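Local coordinates for flavin prenyltransferase UbiX (PDB 6M8V), which probably catalyses the metal-independent transfer of a dimethylallyl group from dimethylallyl phosphate to N5 and C6 of FMN, making the prenylated flavin cofactor of UbiD decarboxylases, at residues K2-I7 against D77-V82; Y60-F65 against N99-V104. All coordinates share one frame; numbering follows the deposited sequence.

Contact 1: residues K2-I7 against D77-V82; sequences KIIVCI and DAVVVV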
# COMPACT_ATOMS: atom_id res chain seq x y z
N LYS A 2 20.40 7.13 32.15
CA LYS A 2 21.47 6.56 31.35
C LYS A 2 21.19 6.83 29.87
O LYS A 2 20.21 6.31 29.31
CB LYS A 2 21.60 5.06 31.61
CG LYS A 2 22.91 4.44 31.13
CD LYS A 2 22.91 2.93 31.35
CE LYS A 2 24.24 2.31 30.93
NZ LYS A 2 24.24 0.83 31.15
N ILE A 3 22.05 7.62 29.24
CA ILE A 3 21.87 8.07 27.87
C ILE A 3 23.04 7.57 27.03
O ILE A 3 24.20 7.78 27.40
CB ILE A 3 21.75 9.60 27.79
CG1 ILE A 3 20.57 10.07 28.64
CG2 ILE A 3 21.59 10.06 26.34
CD1 ILE A 3 20.53 11.58 28.85
N ILE A 4 22.74 6.92 25.91
CA ILE A 4 23.75 6.49 24.96
C ILE A 4 23.88 7.56 23.89
O ILE A 4 22.92 7.85 23.17
CB ILE A 4 23.40 5.13 24.34
CG1 ILE A 4 22.76 4.20 25.37
CG2 ILE A 4 24.63 4.48 23.71
CD1 ILE A 4 23.72 3.70 26.43
N VAL A 5 25.06 8.17 23.79
CA VAL A 5 25.34 9.17 22.76
C VAL A 5 26.17 8.50 21.67
O VAL A 5 27.24 7.95 21.94
CB VAL A 5 26.07 10.39 23.34
CG1 VAL A 5 26.51 11.32 22.22
CG2 VAL A 5 25.17 11.12 24.32
N CYS A 6 25.66 8.53 20.44
CA CYS A 6 26.30 7.88 19.30
C CYS A 6 26.64 8.94 18.26
O CYS A 6 25.74 9.62 17.75
CB CYS A 6 25.39 6.81 18.69
SG CYS A 6 24.69 5.61 19.86
N ILE A 7 27.92 9.07 17.94
CA ILE A 7 28.41 10.04 16.96
C ILE A 7 28.75 9.28 15.68
O ILE A 7 29.61 8.39 15.69
CB ILE A 7 29.63 10.81 17.47
CG1 ILE A 7 29.44 11.22 18.94
CG2 ILE A 7 29.89 12.03 16.59
CD1 ILE A 7 30.59 12.06 19.50
N ASP A 77 18.16 4.36 29.31
CA ASP A 77 16.97 5.19 29.22
C ASP A 77 16.76 5.80 27.84
O ASP A 77 15.61 5.92 27.40
CB ASP A 77 17.02 6.31 30.26
CG ASP A 77 16.90 5.78 31.68
OD1 ASP A 77 15.95 5.03 31.95
OD2 ASP A 77 17.78 6.11 32.51
N ALA A 78 17.83 6.18 27.14
CA ALA A 78 17.67 6.88 25.88
C ALA A 78 18.93 6.74 25.04
O ALA A 78 20.03 6.59 25.56
CB ALA A 78 17.36 8.37 26.10
N VAL A 79 18.73 6.79 23.72
CA VAL A 79 19.81 6.82 22.74
C VAL A 79 19.69 8.11 21.96
O VAL A 79 18.59 8.51 21.56
CB VAL A 79 19.75 5.61 21.79
CG1 VAL A 79 20.94 5.63 20.83
CG2 VAL A 79 19.72 4.33 22.58
N VAL A 80 20.82 8.78 21.74
CA VAL A 80 20.87 9.96 20.89
C VAL A 80 21.94 9.73 19.84
O VAL A 80 23.12 9.56 20.17
CB VAL A 80 21.17 11.25 21.68
CG1 VAL A 80 20.98 12.47 20.77
CG2 VAL A 80 20.26 11.35 22.90
N VAL A 81 21.53 9.71 18.58
CA VAL A 81 22.45 9.60 17.45
C VAL A 81 22.63 11.01 16.91
O VAL A 81 21.73 11.55 16.25
CB VAL A 81 21.94 8.63 16.39
CG1 VAL A 81 23.03 8.34 15.37
CG2 VAL A 81 21.46 7.34 17.05
N VAL A 82 23.77 11.62 17.21
CA VAL A 82 24.04 13.01 16.85
C VAL A 82 25.49 13.18 16.44
O VAL A 82 26.40 12.84 17.21
CB VAL A 82 23.68 13.96 18.00
CG1 VAL A 82 24.32 13.49 19.31
CG2 VAL A 82 24.14 15.37 17.67
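Two neighbouring parallel strands, 2-7 and 78-84, form the middle of the Rossmann-like flavoprotein sheet, and their side chains alternate between the two faces of the sheet from I3 and A78 to C6 and V81. I3, V5, A78 and V80 lie on one face. I3 and V80 run side by side and point the same way, so that I3 CG2, anti to its own backbone N, meets V80 CG2 at 3.9 Å. The opposite face carries I4, C6, V79 and V81. Here V79 stands between two partners of the other strand, its methyls split by chi1 of -177°: CG2, beside the backbone N, turns to I4 CG1 at 4.1 Å, where the two side chains cross obliquely, while CG1 reaches C6 SG at 3.9 Å. An alanine at V79 would remove both methyls and would probably loosen the packing against I4 and C6 and against A108 of helix 100-110, which covers this face. V82 leaves the regular pattern as the chain turns a corner, and its side chain packs on Y15 and L19 of helix 13-22. Between the strands the peptide groups bond in the usual parallel alternation, I4 and C6 each giving N-H to one residue of the partner strand and C=O to another; the bond from V80 N to I4 O, 2.7 Å long, lies nearly along the carbonyl axis. The start of the pair is fastened differently. K2 O accepts from both D77 N and A78 N, and the D77 carboxylate turns back so that OD2, through its anti lone pair, takes K2 N-H at 2.8 Å and 166°.

Contact 2: residues Y60-F65 against N99-V104; sequences YENDDF and NLIVRV. With FMN (flavin mononucleotide), chain B; PO4 (phosphate ion), chain C.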
# COMPACT_ATOMS: atom_id res chain seq x y z
N TYR A 60 32.71 2.95 24.39
CA TYR A 60 32.85 1.65 23.75
C TYR A 60 33.16 1.84 22.27
O TYR A 60 32.62 2.76 21.63
CB TYR A 60 31.59 0.79 23.92
CG TYR A 60 31.22 0.51 25.35
CD1 TYR A 60 31.87 -0.48 26.09
CD2 TYR A 60 30.20 1.23 25.97
CE1 TYR A 60 31.51 -0.73 27.41
CE2 TYR A 60 29.85 0.98 27.28
CZ TYR A 60 30.50 0.00 27.99
OH TYR A 60 30.14 -0.24 29.30
N GLU A 61 34.02 0.99 21.73
CA GLU A 61 34.32 1.03 20.31
C GLU A 61 33.11 0.57 19.51
O GLU A 61 32.34 -0.28 19.95
CB GLU A 61 35.54 0.16 20.00
CG GLU A 61 36.48 0.74 18.95
CD GLU A 61 36.97 2.13 19.30
OE1 GLU A 61 36.43 3.11 18.75
OE2 GLU A 61 37.90 2.24 20.12
N ASN A 62 32.95 1.14 18.31
CA ASN A 62 31.80 0.81 17.49
C ASN A 62 31.81 -0.63 17.02
O ASN A 62 30.78 -1.12 16.54
CB ASN A 62 31.73 1.75 16.27
CG ASN A 62 30.32 1.85 15.69
OD1 ASN A 62 29.34 1.48 16.33
ND2 ASN A 62 30.22 2.36 14.46
N ASP A 63 32.93 -1.35 17.16
CA ASP A 63 32.99 -2.75 16.77
C ASP A 63 33.06 -3.68 17.98
O ASP A 63 33.27 -4.89 17.80
CB ASP A 63 34.18 -2.99 15.84
CG ASP A 63 35.52 -2.60 16.47
OD1 ASP A 63 35.53 -2.07 17.60
OD2 ASP A 63 36.55 -2.82 15.81
N ASP A 64 32.86 -3.16 19.19
CA ASP A 64 32.97 -3.97 20.41
C ASP A 64 31.59 -4.53 20.75
O ASP A 64 30.86 -4.02 21.59
CB ASP A 64 33.53 -3.13 21.55
CG ASP A 64 33.64 -3.90 22.85
OD1 ASP A 64 33.54 -5.15 22.82
OD2 ASP A 64 33.81 -3.26 23.91
N PHE A 65 31.25 -5.64 20.09
CA PHE A 65 29.94 -6.23 20.34
C PHE A 65 29.87 -6.93 21.69
O PHE A 65 28.77 -7.21 22.17
CB PHE A 65 29.57 -7.19 19.21
CG PHE A 65 28.79 -6.54 18.11
CD1 PHE A 65 27.51 -6.05 18.34
CD2 PHE A 65 29.35 -6.38 16.84
CE1 PHE A 65 26.80 -5.43 17.33
CE2 PHE A 65 28.63 -5.77 15.83
CZ PHE A 65 27.36 -5.29 16.07
N ASN A 99 27.13 -2.71 13.52
CA ASN A 99 28.04 -2.12 14.49
C ASN A 99 27.28 -1.90 15.79
O ASN A 99 26.07 -2.18 15.87
CB ASN A 99 28.65 -0.81 13.96
CG ASN A 99 27.61 0.21 13.57
OD1 ASN A 99 26.63 0.43 14.27
ND2 ASN A 99 27.82 0.86 12.43
N LEU A 100 27.97 -1.38 16.80
CA LEU A 100 27.35 -1.24 18.11
C LEU A 100 26.30 -0.13 18.12
O LEU A 100 25.29 -0.25 18.82
CB LEU A 100 28.41 -0.98 19.18
CG LEU A 100 27.92 -0.95 20.64
CD1 LEU A 100 27.36 -2.30 21.05
CD2 LEU A 100 29.01 -0.51 21.62
N ILE A 101 26.52 0.94 17.36
CA ILE A 101 25.57 2.05 17.33
C ILE A 101 24.20 1.57 16.86
O ILE A 101 23.19 1.76 17.54
CB ILE A 101 26.11 3.19 16.46
CG1 ILE A 101 27.23 3.93 17.20
CG2 ILE A 101 24.98 4.15 16.08
CD1 ILE A 101 27.88 5.05 16.40
N VAL A 102 24.15 0.93 15.69
CA VAL A 102 22.87 0.47 15.15
C VAL A 102 22.29 -0.63 16.04
O VAL A 102 21.06 -0.72 16.20
CB VAL A 102 23.05 -0.01 13.70
CG1 VAL A 102 21.69 -0.38 13.06
CG2 VAL A 102 23.73 1.06 12.89
N ARG A 103 23.14 -1.45 16.66
CA ARG A 103 22.63 -2.49 17.54
C ARG A 103 21.91 -1.90 18.74
O ARG A 103 20.83 -2.38 19.12
CB ARG A 103 23.78 -3.41 17.98
CG ARG A 103 23.42 -4.41 19.08
CD ARG A 103 22.33 -5.40 18.66
NE ARG A 103 22.10 -6.39 19.71
CZ ARG A 103 21.10 -7.27 19.73
NH1 ARG A 103 20.21 -7.30 18.75
NH2 ARG A 103 20.98 -8.13 20.74
N VAL A 104 22.45 -0.83 19.34
CA VAL A 104 21.77 -0.24 20.50
C VAL A 104 20.53 0.54 20.06
O VAL A 104 19.57 0.67 20.84
CB VAL A 104 22.71 0.63 21.35
CG1 VAL A 104 23.92 -0.18 21.84
CG2 VAL A 104 23.15 1.88 20.62
N1 FMN B . 22.14 -10.08 17.59
C2 FMN B . 20.87 -10.60 17.41
O2 FMN B . 20.20 -10.15 16.50
N3 FMN B . 20.37 -11.60 18.23
C4 FMN B . 21.17 -12.09 19.25
O4 FMN B . 20.80 -12.99 20.01
C4A FMN B . 22.44 -11.57 19.43
N5 FMN B . 23.21 -12.07 20.45
C5A FMN B . 24.48 -11.57 20.65
C6 FMN B . 25.23 -12.10 21.68
C7 FMN B . 26.51 -11.61 21.90
C7M FMN B . 27.31 -12.19 23.01
C8 FMN B . 27.02 -10.61 21.09
C8M FMN B . 28.41 -10.10 21.35
C9 FMN B . 26.26 -10.08 20.05
C9A FMN B . 24.98 -10.56 19.83
N10 FMN B . 24.21 -10.06 18.80
C10 FMN B . 22.94 -10.56 18.61
C1' FMN B . 24.74 -8.96 17.91
C2' FMN B . 25.18 -9.46 16.55
O2' FMN B . 26.25 -10.38 16.70
C3' FMN B . 25.65 -8.33 15.65
O3' FMN B . 24.53 -7.63 15.14
C4' FMN B . 26.54 -8.84 14.52
O4' FMN B . 26.91 -7.77 13.69
C5' FMN B . 25.88 -9.93 13.67
O5' FMN B . 26.69 -10.16 12.53
P FMN B . 26.60 -11.53 11.68
O1P FMN B . 27.04 -12.68 12.54
O2P FMN B . 25.16 -11.75 11.28
O3P FMN B . 27.47 -11.43 10.45
P PO4 C . 19.36 -9.89 23.79
O1 PO4 C . 20.85 -9.75 24.00
O2 PO4 C . 18.76 -10.78 24.85
O3 PO4 C . 18.70 -8.52 23.87
O4 PO4 C . 19.12 -10.49 22.43
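N62 serves the first turn of helix 100-110 twice, once with its backbone and once with its side chain. Its carbonyl O accepts from L100 N at 2.8 Å, in the carbonyl plane. With CG anti to the backbone N (chi1 -157°), the side chain swings back over the helix start, and OD1 takes I101 N at 3.1 Å, nearly along the C=O axis. The next amide is met from within: N99, at the N-cap, folds its side chain into the crowded position between its own N and carbonyl carbon, and OD1 accepts from V102 N at 2.9 Å and an almost straight 177°. The two asparagine amides cross obliquely, their planes 38° apart. The segment 60-65 bends into this position through a type I turn closed by D64 N to E61 O, while the E61 carboxylate is held by K38 and Y59. L100 CD2 rests on Y60 CB at 3.7 Å. F65 lays one face over the ribityl chain of FMN, C3' being 3.5 Å above the ring plane, and R103 CB lies at the ring's edge. R103 is bent at chi2, which brings one guanidinium face over FMN N1. Its NE donates to A70 O and NH1 pairs with E121 of the second subunit, whereas NH2 makes a weak bond to the phosphate ion. Most of the other polar partners of this FMN, among them S34 and R120, belong to that second subunit. A capped helix N-terminus thus lines a flavin pocket built between subunits, consistent with the oligomeric UbiX/PAD1 family.

The centres of contact 1 and contact 2 are about 12 Å apart, the first about 5 Å from the centre of the folded chain and the second about 14 Å from it. Their segments alternate in sequence, 2-7, 60-65, 77-82 and 99-104, so the two long-range connections cross along the chain. Both reach the same parallel sheet: contact 1 pairs two of its inner strands, and contact 2 begins on strand 58-61, outermost within this chain. Helix 100-110 joins them directly, I101 CG1 packing on C6 CB at 3.7 Å. One helix therefore lies on the sheet core while its N-terminal turns help form a flavin site shared with another subunit.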